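Long-range contacts in type III effector NopAA (Sinorhizobium fredii USDA 257, PDB 6SDU), which hydrolyses xyloglucan as a type III secreted effector whose catalytic domain belongs to glycoside hydrolase family 12: residues S72-A77 and V216-S221; S92-E97 and S182-G187; W104-D109 and L121-T126; N163-E168 and S177-S182; V212-E217 and F227-W232. One frame throughout, in Å; residues are numbered along the deposited sequence.

From the N terminus, strand 72-83 opens contact 1 and strand 90-97 opens contact 2. Contact 3 then closes the short hairpin of strands 103-112 and 117-125, and contact 4 closes a second hairpin, 160-168 with 174-180. Residues 182-187 follow at once and, pairing back to 92-97, close contact 2 around both hairpins. Residues 216-221 return to 72-77, so contact 1 encloses contacts 2, 3 and 4. Contact 5 starts on the same strand, sharing Val216 and Glu217, and ends on 227-232. Contacts 1, 3 and 4 are pairings within the sheet that carries the sugar site, contact 2 lies at the margin of the other sheet, and contact 5 packs the two sheets against each other.

Contact 1 of 5, residues S72-A77 and V216-S221; sequences SYPHVA and VEITSS
Tyr73 and Glu217 meet through carbon: Tyr73 CD1 lies 3.5 Å from Glu217 CG, with the phenol ring and the carboxylate turned 74° apart. CG of Tyr73 is anti to its backbone N (chi1 -176°), beside the carbonyl carbon, and the ring end comes near Glu217. Two backbone bonds hold the chains here, Ile218 N to Ser72 O at 3.0 Å and, longer, Val216 N to Pro74 O at 3.3 Å. Pro74 has no N-H to return the second bond. Tyr73 CA makes a C-H...O contact with Val216 O at 3.4 Å, and Pro74 CD packs 3.3 Å from the same oxygen, while Pro74 CG rests 3.8 Å from Val216 CG1. This is an antiparallel pairing, 158° between strand directions, of 72-83 with 208-218 in the sugar-binding sheet of the GH12 beta-jelly roll. Here Glu217 OE2 hydrogen-bonds O2 of the bound glucopyranose, and its OE1 lies near Asp105 OD1 on the adjacent strand. In the next shell, the Tyr73 ring is held at its far end by a hydrogen bond from OH to Ala107 O. His75 CB sits 3.7 Å above one face of that ring, offset toward the rim, and His75 ND1 reaches back in the plane of its own ring to Tyr73 O, 2.9 Å away. Ser72 OG, packed beside Ile218, is bonded to Gln48 OE1.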
# COMPACT_ATOMS: atom_id res chain seq x y z
N SER A 72 1.71 2.30 -11.70
CA SER A 72 2.95 2.03 -10.99
C SER A 72 2.68 1.84 -9.51
O SER A 72 1.66 2.28 -8.97
CB SER A 72 3.93 3.18 -11.22
OG SER A 72 3.43 4.37 -10.61
N TYR A 73 3.60 1.15 -8.85
CA TYR A 73 3.61 1.02 -7.39
C TYR A 73 5.05 1.08 -6.90
O TYR A 73 5.63 0.05 -6.53
CB TYR A 73 2.92 -0.28 -6.94
CG TYR A 73 2.80 -0.44 -5.41
CD1 TYR A 73 2.20 0.55 -4.62
CD2 TYR A 73 3.26 -1.59 -4.77
CE1 TYR A 73 2.08 0.39 -3.23
CE2 TYR A 73 3.15 -1.76 -3.38
CZ TYR A 73 2.56 -0.77 -2.61
OH TYR A 73 2.46 -0.94 -1.24
N PRO A 74 5.66 2.26 -6.93
CA PRO A 74 6.96 2.43 -6.26
C PRO A 74 6.82 2.11 -4.78
O PRO A 74 5.91 2.61 -4.11
CB PRO A 74 7.30 3.91 -6.48
CG PRO A 74 5.99 4.56 -6.79
CD PRO A 74 5.20 3.52 -7.54
N HIS A 75 7.71 1.27 -4.26
CA HIS A 75 7.48 0.88 -2.87
C HIS A 75 8.76 0.40 -2.23
O HIS A 75 9.73 0.04 -2.90
CB HIS A 75 6.42 -0.20 -2.77
CG HIS A 75 6.85 -1.52 -3.33
ND1 HIS A 75 6.75 -1.82 -4.67
CD2 HIS A 75 7.35 -2.62 -2.72
CE1 HIS A 75 7.18 -3.05 -4.87
NE2 HIS A 75 7.57 -3.56 -3.71
N VAL A 76 8.73 0.41 -0.91
CA VAL A 76 9.73 -0.18 -0.04
C VAL A 76 9.11 -1.48 0.49
O VAL A 76 7.89 -1.57 0.63
CB VAL A 76 10.09 0.81 1.09
CG1 VAL A 76 8.83 1.18 1.89
CG2 VAL A 76 11.20 0.27 2.02
N ALA A 77 9.93 -2.51 0.69
CA ALA A 77 9.44 -3.80 1.15
C ALA A 77 10.33 -4.36 2.26
O ALA A 77 11.55 -4.18 2.24
CB ALA A 77 9.35 -4.82 -0.02
N VAL A 216 3.09 3.98 -3.13
CA VAL A 216 1.94 4.66 -3.72
C VAL A 216 1.55 3.99 -5.04
O VAL A 216 2.39 3.80 -5.93
CB VAL A 216 2.20 6.18 -3.88
CG1 VAL A 216 3.43 6.46 -4.70
CG2 VAL A 216 0.98 6.92 -4.42
N GLU A 217 0.26 3.63 -5.17
CA GLU A 217 -0.28 3.14 -6.43
C GLU A 217 -0.74 4.36 -7.22
O GLU A 217 -1.73 4.99 -6.83
CB GLU A 217 -1.46 2.20 -6.20
CG GLU A 217 -1.14 0.90 -5.45
CD GLU A 217 -2.36 -0.00 -5.30
OE1 GLU A 217 -3.41 0.47 -4.76
OE2 GLU A 217 -2.26 -1.18 -5.71
N ILE A 218 -0.06 4.69 -8.31
CA ILE A 218 -0.36 5.91 -9.06
C ILE A 218 -1.22 5.57 -10.27
O ILE A 218 -0.81 4.82 -11.16
CB ILE A 218 0.92 6.65 -9.49
CG1 ILE A 218 1.77 6.94 -8.26
CG2 ILE A 218 0.56 7.96 -10.24
CD1 ILE A 218 3.10 7.48 -8.59
N THR A 219 -2.41 6.16 -10.31
CA THR A 219 -3.22 6.05 -11.51
C THR A 219 -2.99 7.25 -12.43
O THR A 219 -2.85 7.08 -13.64
CB THR A 219 -4.70 5.87 -11.13
OG1 THR A 219 -4.88 4.56 -10.56
CG2 THR A 219 -5.62 6.00 -12.36
N SER A 220 -2.92 8.45 -11.88
CA SER A 220 -2.67 9.64 -12.69
C SER A 220 -1.87 10.67 -11.88
O SER A 220 -2.18 10.91 -10.71
CB SER A 220 -4.02 10.19 -13.17
OG SER A 220 -3.95 11.53 -13.61
N SER A 221 -0.83 11.26 -12.49
CA SER A 221 -0.10 12.36 -11.87
C SER A 221 0.44 13.29 -12.94
O SER A 221 1.64 13.59 -12.95
CB SER A 221 1.04 11.84 -10.99
OG SER A 221 1.98 11.09 -11.74

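Contact 2 of 5, residues S92-E97 and S182-G187; sequences SSFNQE and SKTNSG
Phe94 lays its ring against the backbone of Ser186 and Gly187, where strand 186-190, outermost in the six-stranded sheet of the jelly roll, pairs antiparallel with 90-97. From CB the side chain leads to a CG placed between the backbone N and the carbonyl carbon (chi1 63°). CD1 then meets Gly187 O at 3.4 Å, and CE1 lies 3.5 Å from Gly187 C. On the other flank CE2 approaches Ser186 N at 3.7 Å. At the tip, CZ touches Thr184 CG2, which comes in at the ring edge, 3.6 Å away. Gly187 N stands 3.6 Å above the ring centre and donates to Phe94 O, while Phe94 N bonds Gly187 O in return. Further along, Gln96 N binds Asn185 O at 2.8 Å. The Gln96 side chain crosses that of Asn185 at about a right angle, its OE1 bonded to Tyr214 OH. Asn185 OD1, also bonded by Asn124 ND2, receives Gln96 NE2 on a lone pair at 3.1 Å, with the two amide planes 65° apart.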
# COMPACT_ATOMS: atom_id res chain seq x y z
N SER A 92 4.30 -0.96 12.24
CA SER A 92 5.02 -0.13 11.28
C SER A 92 4.71 1.34 11.53
O SER A 92 3.59 1.69 11.94
CB SER A 92 4.64 -0.54 9.85
OG SER A 92 5.54 0.01 8.91
N SER A 93 5.71 2.19 11.31
CA SER A 93 5.56 3.64 11.41
C SER A 93 5.81 4.29 10.06
O SER A 93 6.76 3.93 9.36
CB SER A 93 6.54 4.23 12.42
OG SER A 93 6.18 3.83 13.73
N PHE A 94 4.99 5.29 9.70
CA PHE A 94 5.12 6.02 8.44
C PHE A 94 5.00 7.52 8.68
O PHE A 94 4.29 7.96 9.59
CB PHE A 94 4.06 5.58 7.41
CG PHE A 94 2.63 5.86 7.83
CD1 PHE A 94 1.97 5.01 8.71
CD2 PHE A 94 1.93 6.95 7.32
CE1 PHE A 94 0.66 5.25 9.11
CE2 PHE A 94 0.61 7.21 7.70
CZ PHE A 94 -0.02 6.34 8.61
N ASN A 95 5.76 8.30 7.92
CA ASN A 95 5.66 9.75 7.91
C ASN A 95 5.88 10.21 6.47
O ASN A 95 6.94 9.94 5.90
CB ASN A 95 6.69 10.37 8.86
CG ASN A 95 6.60 11.88 8.92
OD1 ASN A 95 5.51 12.45 8.85
ND2 ASN A 95 7.75 12.53 9.00
N GLN A 96 4.92 10.92 5.88
CA GLN A 96 5.03 11.21 4.45
C GLN A 96 4.57 12.63 4.11
O GLN A 96 3.87 13.30 4.88
CB GLN A 96 4.22 10.20 3.63
CG GLN A 96 2.70 10.37 3.79
CD GLN A 96 1.97 9.06 3.84
OE1 GLN A 96 2.59 8.00 3.89
NE2 GLN A 96 0.64 9.12 3.82
N GLU A 97 5.00 13.10 2.94
CA GLU A 97 4.54 14.34 2.34
C GLU A 97 3.99 14.02 0.95
O GLU A 97 4.71 13.45 0.13
CB GLU A 97 5.67 15.36 2.26
CG GLU A 97 6.27 15.81 3.60
CD GLU A 97 7.61 16.56 3.42
OE1 GLU A 97 8.32 16.29 2.43
OE2 GLU A 97 7.95 17.42 4.27
N SER A 182 -10.36 8.39 8.42
CA SER A 182 -9.70 9.69 8.47
C SER A 182 -8.31 9.55 7.86
O SER A 182 -7.48 8.79 8.36
CB SER A 182 -9.63 10.22 9.91
OG SER A 182 -9.26 11.58 9.92
N LYS A 183 -8.06 10.27 6.77
CA LYS A 183 -6.76 10.20 6.11
C LYS A 183 -5.70 10.87 6.98
O LYS A 183 -5.98 11.82 7.71
CB LYS A 183 -6.80 10.88 4.75
CG LYS A 183 -7.81 10.29 3.78
CD LYS A 183 -8.11 11.30 2.65
CE LYS A 183 -9.09 10.70 1.65
NZ LYS A 183 -9.14 11.52 0.42
N THR A 184 -4.48 10.34 6.92
CA THR A 184 -3.37 10.87 7.70
C THR A 184 -2.07 10.72 6.91
O THR A 184 -1.97 9.87 6.01
CB THR A 184 -3.27 10.17 9.07
OG1 THR A 184 -2.42 10.92 9.96
CG2 THR A 184 -2.73 8.74 8.89
N ASN A 185 -1.08 11.57 7.24
CA ASN A 185 0.25 11.48 6.65
C ASN A 185 1.32 11.02 7.63
O ASN A 185 2.51 11.01 7.28
CB ASN A 185 0.67 12.81 6.02
CG ASN A 185 -0.03 13.06 4.69
OD1 ASN A 185 -0.18 12.14 3.88
ND2 ASN A 185 -0.46 14.30 4.46
N SER A 186 0.96 10.72 8.87
CA SER A 186 1.89 10.12 9.81
C SER A 186 1.09 9.29 10.81
O SER A 186 -0.03 9.67 11.18
CB SER A 186 2.75 11.17 10.54
OG SER A 186 1.98 11.86 11.49
N GLY A 187 1.67 8.18 11.25
CA GLY A 187 0.96 7.30 12.15
C GLY A 187 1.71 6.00 12.34
O GLY A 187 2.82 5.83 11.85

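Contact 3 of 5, residues W104-D109 and L121-T126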
# COMPACT_ATOMS: atom_id res chain seq x y z
N TRP A 104 -4.38 8.62 -6.96
CA TRP A 104 -3.41 7.74 -6.31
C TRP A 104 -3.90 7.35 -4.92
O TRP A 104 -4.84 7.92 -4.36
CB TRP A 104 -2.02 8.40 -6.23
CG TRP A 104 -2.07 9.84 -5.76
CD1 TRP A 104 -2.06 10.95 -6.55
CD2 TRP A 104 -2.14 10.31 -4.40
NE1 TRP A 104 -2.12 12.08 -5.77
CE2 TRP A 104 -2.17 11.71 -4.45
CE3 TRP A 104 -2.18 9.68 -3.15
CZ2 TRP A 104 -2.23 12.51 -3.29
CZ3 TRP A 104 -2.24 10.46 -2.01
CH2 TRP A 104 -2.27 11.85 -2.08
N ASP A 105 -3.24 6.35 -4.36
CA ASP A 105 -3.48 5.94 -2.99
C ASP A 105 -2.15 5.51 -2.41
O ASP A 105 -1.40 4.79 -3.05
CB ASP A 105 -4.54 4.85 -2.92
CG ASP A 105 -4.18 3.61 -3.73
OD1 ASP A 105 -3.56 2.67 -3.16
OD2 ASP A 105 -4.57 3.56 -4.92
N VAL A 106 -1.81 6.06 -1.25
CA VAL A 106 -0.63 5.66 -0.50
C VAL A 106 -1.09 4.48 0.37
O VAL A 106 -2.04 4.61 1.13
CB VAL A 106 -0.10 6.82 0.36
CG1 VAL A 106 1.10 6.39 1.17
CG2 VAL A 106 0.27 8.00 -0.53
N ALA A 107 -0.43 3.32 0.23
CA ALA A 107 -0.97 2.15 0.93
C ALA A 107 0.12 1.20 1.41
O ALA A 107 1.16 1.04 0.76
CB ALA A 107 -1.93 1.36 0.03
N TYR A 108 -0.18 0.51 2.53
CA TYR A 108 0.54 -0.69 2.93
C TYR A 108 0.07 -1.82 2.04
O TYR A 108 -1.11 -1.90 1.67
CB TYR A 108 0.22 -1.07 4.39
CG TYR A 108 1.06 -0.33 5.39
CD1 TYR A 108 2.35 -0.76 5.69
CD2 TYR A 108 0.59 0.83 5.98
CE1 TYR A 108 3.13 -0.07 6.59
CE2 TYR A 108 1.37 1.53 6.89
CZ TYR A 108 2.65 1.09 7.18
OH TYR A 108 3.44 1.77 8.07
N ASP A 109 1.00 -2.68 1.64
CA ASP A 109 0.70 -3.86 0.82
C ASP A 109 1.31 -5.06 1.55
O ASP A 109 2.53 -5.24 1.55
CB ASP A 109 1.27 -3.70 -0.60
CG ASP A 109 0.44 -4.43 -1.67
OD1 ASP A 109 -0.80 -4.58 -1.52
OD2 ASP A 109 1.05 -4.88 -2.65
N LEU A 121 -3.67 -1.44 3.31
CA LEU A 121 -4.09 -0.41 4.25
C LEU A 121 -3.81 0.93 3.60
O LEU A 121 -2.64 1.29 3.42
CB LEU A 121 -3.36 -0.53 5.60
CG LEU A 121 -3.12 -1.94 6.17
CD1 LEU A 121 -2.20 -1.87 7.41
CD2 LEU A 121 -4.43 -2.61 6.51
N TRP A 122 -4.87 1.63 3.18
CA TRP A 122 -4.76 2.94 2.52
C TRP A 122 -4.70 4.05 3.58
O TRP A 122 -5.69 4.30 4.27
CB TRP A 122 -5.94 3.17 1.58
CG TRP A 122 -6.04 2.24 0.36
CD1 TRP A 122 -5.51 0.98 0.23
CD2 TRP A 122 -6.73 2.51 -0.87
NE1 TRP A 122 -5.82 0.46 -1.01
CE2 TRP A 122 -6.56 1.38 -1.70
CE3 TRP A 122 -7.46 3.61 -1.35
CZ2 TRP A 122 -7.10 1.31 -3.00
CZ3 TRP A 122 -8.00 3.55 -2.65
CH2 TRP A 122 -7.81 2.40 -3.45
N THR A 123 -3.57 4.74 3.69
CA THR A 123 -3.45 5.81 4.68
C THR A 123 -3.89 7.17 4.15
O THR A 123 -4.50 7.94 4.89
CB THR A 123 -2.01 5.92 5.20
OG1 THR A 123 -1.12 6.26 4.11
CG2 THR A 123 -1.59 4.61 5.85
N ASN A 124 -3.55 7.52 2.91
CA ASN A 124 -3.97 8.79 2.30
C ASN A 124 -4.19 8.50 0.82
O ASN A 124 -3.45 7.71 0.22
CB ASN A 124 -2.93 9.91 2.50
CG ASN A 124 -3.52 11.33 2.28
OD1 ASN A 124 -4.70 11.50 1.95
ND2 ASN A 124 -2.68 12.33 2.46
N TYR A 125 -5.25 9.07 0.26
CA TYR A 125 -5.64 8.71 -1.10
C TYR A 125 -6.49 9.84 -1.66
O TYR A 125 -6.91 10.75 -0.94
CB TYR A 125 -6.36 7.35 -1.13
CG TYR A 125 -7.38 7.13 -0.01
CD1 TYR A 125 -6.97 6.79 1.30
CD2 TYR A 125 -8.74 7.23 -0.26
CE1 TYR A 125 -7.89 6.59 2.31
CE2 TYR A 125 -9.67 7.03 0.75
CZ TYR A 125 -9.25 6.71 2.03
OH TYR A 125 -10.19 6.52 3.01
N THR A 126 -6.70 9.81 -2.97
CA THR A 126 -7.48 10.87 -3.61
C THR A 126 -8.96 10.56 -3.71
O THR A 126 -9.70 11.42 -4.18
CB THR A 126 -6.97 11.15 -5.03
OG1 THR A 126 -6.99 9.92 -5.78
CG2 THR A 126 -5.59 11.69 -4.99
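Thr126 OG1 is gripped from two directions: it accepts Trp104 N at 3.1 Å and is hydrogen-bonded to Asn134 OD1. The same side chain has CG2 anti to its carbonyl carbon, and this methyl lies over the face of the Trp104 indole, 3.6 Å from the centroid of the five-membered ring and 15° off its normal, a CH-pi contact. Beyond the edge of that indole, Val106 N bonds Asn124 O at 2.8 Å, and Val106 O accepts Thr123 N at 3.0 Å. The pairing moves from Val106-Asn124 to Ala107-Trp122, so Thr123 is the extra residue of a beta bulge in the hairpin of strands 103-112 and 117-125, part of the sugar-binding sheet of the jelly roll. On the face with Ala107, the Asp105 carboxylate stacks on the Trp122 indole with planes 5° apart; Asp105 OD1 lies 3.6 Å above the ring plane, over its centre. Trp122 itself touches the bound glucopyranose, so Asp105 backs a residue of the sugar site. On the other face, Tyr108 CB packs 3.8 Å from Leu121 CB, beside the backbone bond from Tyr108 N to Leu121 O, 2.7 Å long.

Contact 4 of 5, residues N163-E168 and S177-S182; sequences NVFEGE and SLLRTS
Val164 and Leu178 run alongside each other in the same direction, with Val164 CG2 3.8 Å from Leu178 CG. Val164 has CG1 anti to its backbone N (chi1 -176°), which puts CG2, the branch that touches, anti to the carbonyl carbon. On the reverse face Phe165 crosses Leu179 at about a right angle. The Phe165 ring offers one flank, CE1 to Leu179 CD2 at 3.9 Å and CD1 to Leu179 CD1 at 4.0 Å, and its edge also meets Ser177 O in plane, 3.7 Å from CD1. These pairs belong to the antiparallel hairpin of strands 160-168 and 174-180 in the sugar-binding sheet of the jelly roll. Its backbone bonds are short: Leu179 N to Asn163 O and Phe165 N to Ser177 O both measure 2.8 Å. Leu179 packs on Trp122 of the next strand, and Leu178 on Leu121. Asn163 turns its amide across Thr181 CG2, which is 3.9 Å from Asn163 OD1; that oxygen accepts Asn154 N, and Asn163 ND2 bonds Ser129 O.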
# COMPACT_ATOMS: atom_id res chain seq x y z
N ASN A 163 -12.67 1.40 6.80
CA ASN A 163 -13.70 0.74 6.00
C ASN A 163 -13.04 -0.41 5.24
O ASN A 163 -11.93 -0.24 4.71
CB ASN A 163 -14.35 1.71 5.01
CG ASN A 163 -15.34 2.64 5.68
OD1 ASN A 163 -15.87 2.33 6.75
ND2 ASN A 163 -15.59 3.80 5.06
N VAL A 164 -13.67 -1.59 5.26
CA VAL A 164 -13.10 -2.83 4.75
C VAL A 164 -13.78 -3.22 3.44
O VAL A 164 -15.02 -3.21 3.34
CB VAL A 164 -13.20 -3.95 5.79
CG1 VAL A 164 -12.51 -5.24 5.29
CG2 VAL A 164 -12.56 -3.48 7.07
N PHE A 165 -12.97 -3.59 2.45
CA PHE A 165 -13.44 -3.97 1.13
C PHE A 165 -12.87 -5.34 0.75
O PHE A 165 -11.78 -5.71 1.19
CB PHE A 165 -13.03 -2.94 0.09
CG PHE A 165 -13.60 -1.60 0.33
CD1 PHE A 165 -13.00 -0.73 1.23
CD2 PHE A 165 -14.75 -1.19 -0.34
CE1 PHE A 165 -13.54 0.52 1.46
CE2 PHE A 165 -15.30 0.06 -0.12
CZ PHE A 165 -14.69 0.93 0.78
N GLU A 166 -13.63 -6.08 -0.07
CA GLU A 166 -13.23 -7.42 -0.47
C GLU A 166 -13.32 -7.61 -1.98
O GLU A 166 -14.35 -7.29 -2.59
CB GLU A 166 -14.08 -8.49 0.20
CG GLU A 166 -13.63 -9.92 -0.14
CD GLU A 166 -14.63 -11.00 0.30
OE1 GLU A 166 -14.35 -12.19 0.07
OE2 GLU A 166 -15.69 -10.65 0.86
N GLY A 167 -12.27 -8.17 -2.56
CA GLY A 167 -12.20 -8.41 -3.98
C GLY A 167 -11.20 -9.50 -4.30
O GLY A 167 -10.68 -10.18 -3.42
N GLU A 168 -10.99 -9.70 -5.60
CA GLU A 168 -10.11 -10.70 -6.16
C GLU A 168 -9.18 -10.07 -7.19
O GLU A 168 -9.62 -9.25 -7.99
CB GLU A 168 -10.94 -11.79 -6.85
CG GLU A 168 -10.19 -13.02 -7.12
CD GLU A 168 -11.13 -14.18 -7.36
OE1 GLU A 168 -12.01 -14.40 -6.49
OE2 GLU A 168 -10.99 -14.84 -8.42
N SER A 177 -8.92 -4.88 1.54
CA SER A 177 -8.42 -3.50 1.60
C SER A 177 -9.09 -2.73 2.73
O SER A 177 -10.32 -2.72 2.84
CB SER A 177 -8.67 -2.77 0.29
OG SER A 177 -8.15 -3.49 -0.80
N LEU A 178 -8.28 -2.05 3.55
CA LEU A 178 -8.79 -1.19 4.61
C LEU A 178 -8.46 0.25 4.24
O LEU A 178 -7.29 0.59 4.04
CB LEU A 178 -8.19 -1.56 5.96
CG LEU A 178 -8.82 -2.80 6.62
CD1 LEU A 178 -8.43 -4.06 5.89
CD2 LEU A 178 -8.41 -2.88 8.10
N LEU A 179 -9.48 1.10 4.15
CA LEU A 179 -9.32 2.52 3.83
C LEU A 179 -9.55 3.28 5.13
O LEU A 179 -10.60 3.14 5.75
CB LEU A 179 -10.32 2.98 2.76
CG LEU A 179 -9.92 2.82 1.29
CD1 LEU A 179 -9.60 1.38 0.94
CD2 LEU A 179 -11.05 3.36 0.38
N ARG A 180 -8.56 4.07 5.55
CA ARG A 180 -8.71 4.83 6.78
C ARG A 180 -9.86 5.82 6.64
O ARG A 180 -9.90 6.60 5.68
CB ARG A 180 -7.42 5.56 7.13
CG ARG A 180 -6.72 4.98 8.33
CD ARG A 180 -5.60 5.86 8.78
NE ARG A 180 -6.12 6.97 9.55
CZ ARG A 180 -5.65 7.34 10.73
NH1 ARG A 180 -4.64 6.68 11.28
NH2 ARG A 180 -6.19 8.37 11.34
N THR A 181 -10.78 5.81 7.61
CA THR A 181 -11.92 6.72 7.56
C THR A 181 -11.47 8.16 7.71
O THR A 181 -12.18 9.07 7.27
CB THR A 181 -12.96 6.36 8.62
OG1 THR A 181 -12.37 6.43 9.93
CG2 THR A 181 -13.51 4.97 8.35
N SER A 182 -10.36 8.39 8.42
CA SER A 182 -9.70 9.69 8.47
C SER A 182 -8.31 9.55 7.86
O SER A 182 -7.48 8.79 8.36
CB SER A 182 -9.63 10.22 9.91
OG SER A 182 -9.26 11.58 9.92

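Contact 5 of 5, residues V212-E217 and F227-W232; sequences VQYGVE and FNFNNW
The hydrophobic core between the two sheets of the jelly roll is filled here by Tyr214 and Trp232, together with Phe229. Strand axes 9.0 Å apart show that 212-217 and 227-232 face each other across the sandwich instead of pairing edgewise. Tyr214 CG is anti to its backbone N (chi1 -163°), and Trp232 CG takes the same position. The two rings are nearly parallel, planes 7° apart, but slid so that they barely overlap, with the tyrosine centroid 4.8 Å from that of the five-membered ring. What lies over the indole face is Tyr214 CB, 3.2 Å from Trp232 NE1. Phe229 is turned 83° from the tyrosine plane, and its CE1 meets Tyr214 CE2 at 3.6 Å. At the ends of the contact, Val212 CG1 touches Trp232 CZ2 at 3.9 Å, and Val216 CG2 stands over one face of Phe227, 4.1 Å from its centroid. Tyr214 OH, a polar tip in this core, bonds Gln96 OE1 and Thr123 OG1. Around the cluster, Trp58 of strand 57-62 stacks on Phe229, Trp104 of strand 103-112 meets Phe227 edge-to-face, and Asn230 and Asn231 form a classic beta bulge opposite Asn95 of strand 90-97.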
# COMPACT_ATOMS: atom_id res chain seq x y z
N VAL A 212 5.86 -7.16 4.05
CA VAL A 212 5.18 -5.92 4.39
C VAL A 212 5.71 -4.85 3.44
O VAL A 212 6.92 -4.57 3.44
CB VAL A 212 5.40 -5.50 5.86
CG1 VAL A 212 4.91 -4.06 6.07
CG2 VAL A 212 4.66 -6.42 6.79
N GLN A 213 4.84 -4.28 2.61
CA GLN A 213 5.25 -3.26 1.64
C GLN A 213 4.57 -1.92 1.91
O GLN A 213 3.49 -1.86 2.52
CB GLN A 213 4.93 -3.71 0.21
CG GLN A 213 5.58 -5.01 -0.16
CD GLN A 213 5.15 -5.56 -1.51
OE1 GLN A 213 4.17 -5.11 -2.13
NE2 GLN A 213 5.87 -6.57 -1.97
N TYR A 214 5.21 -0.83 1.47
CA TYR A 214 4.61 0.50 1.56
C TYR A 214 5.03 1.37 0.38
O TYR A 214 6.22 1.44 0.05
CB TYR A 214 4.99 1.19 2.88
CG TYR A 214 4.09 2.37 3.21
CD1 TYR A 214 2.74 2.17 3.53
CD2 TYR A 214 4.58 3.68 3.21
CE1 TYR A 214 1.91 3.26 3.85
CE2 TYR A 214 3.76 4.77 3.52
CZ TYR A 214 2.43 4.56 3.83
OH TYR A 214 1.61 5.65 4.14
N GLY A 215 4.07 2.06 -0.22
CA GLY A 215 4.36 2.90 -1.37
C GLY A 215 3.11 3.61 -1.84
O GLY A 215 2.20 3.86 -1.05
N VAL A 216 3.09 3.98 -3.13
CA VAL A 216 1.94 4.66 -3.72
C VAL A 216 1.55 3.99 -5.04
O VAL A 216 2.39 3.80 -5.93
CB VAL A 216 2.20 6.18 -3.88
CG1 VAL A 216 3.43 6.46 -4.70
CG2 VAL A 216 0.98 6.92 -4.42
N GLU A 217 0.26 3.63 -5.17
CA GLU A 217 -0.28 3.14 -6.43
C GLU A 217 -0.74 4.36 -7.22
O GLU A 217 -1.73 4.99 -6.83
CB GLU A 217 -1.46 2.20 -6.20
CG GLU A 217 -1.14 0.90 -5.45
CD GLU A 217 -2.36 -0.00 -5.30
OE1 GLU A 217 -3.41 0.47 -4.76
OE2 GLU A 217 -2.26 -1.18 -5.71
N PHE A 227 6.29 12.39 -4.03
CA PHE A 227 5.90 11.75 -2.78
C PHE A 227 7.16 11.51 -1.95
O PHE A 227 8.08 10.85 -2.42
CB PHE A 227 5.19 10.41 -3.03
CG PHE A 227 3.92 10.52 -3.84
CD1 PHE A 227 3.98 10.62 -5.22
CD2 PHE A 227 2.68 10.51 -3.22
CE1 PHE A 227 2.82 10.70 -5.97
CE2 PHE A 227 1.52 10.61 -3.96
CZ PHE A 227 1.59 10.72 -5.34
N ASN A 228 7.21 12.07 -0.74
CA ASN A 228 8.34 11.89 0.15
C ASN A 228 7.95 11.00 1.33
O ASN A 228 6.96 11.28 2.02
CB ASN A 228 8.87 13.22 0.69
CG ASN A 228 9.42 14.12 -0.39
OD1 ASN A 228 10.34 13.74 -1.11
ND2 ASN A 228 8.89 15.33 -0.49
N PHE A 229 8.74 9.98 1.58
CA PHE A 229 8.50 9.11 2.73
C PHE A 229 9.67 9.43 3.64
O PHE A 229 10.77 8.87 3.51
CB PHE A 229 8.41 7.64 2.30
CG PHE A 229 7.27 7.38 1.32
CD1 PHE A 229 5.99 7.11 1.78
CD2 PHE A 229 7.48 7.45 -0.04
CE1 PHE A 229 4.94 6.89 0.88
CE2 PHE A 229 6.43 7.25 -0.95
CZ PHE A 229 5.16 6.97 -0.49
N ASN A 230 9.42 10.31 4.62
CA ASN A 230 10.49 10.81 5.46
C ASN A 230 10.89 9.78 6.50
O ASN A 230 12.06 9.72 6.90
CB ASN A 230 10.08 12.08 6.19
CG ASN A 230 9.71 13.18 5.26
OD1 ASN A 230 10.41 13.43 4.27
ND2 ASN A 230 8.63 13.89 5.57
N ASN A 231 9.94 8.96 6.92
CA ASN A 231 10.30 7.83 7.74
C ASN A 231 9.42 6.66 7.37
O ASN A 231 8.24 6.84 7.05
CB ASN A 231 10.18 8.15 9.22
CG ASN A 231 10.57 6.98 10.07
OD1 ASN A 231 11.70 6.52 10.00
ND2 ASN A 231 9.62 6.45 10.83
N TRP A 232 10.02 5.47 7.36
CA TRP A 232 9.29 4.20 7.26
C TRP A 232 10.13 3.14 7.95
O TRP A 232 11.28 2.93 7.57
CB TRP A 232 9.00 3.80 5.81
CG TRP A 232 7.96 2.71 5.75
CD1 TRP A 232 6.61 2.86 5.95
CD2 TRP A 232 8.17 1.29 5.55
NE1 TRP A 232 5.98 1.65 5.87
CE2 TRP A 232 6.90 0.67 5.63
CE3 TRP A 232 9.29 0.50 5.30
CZ2 TRP A 232 6.73 -0.70 5.44
CZ3 TRP A 232 9.11 -0.87 5.12
CH2 TRP A 232 7.84 -1.45 5.17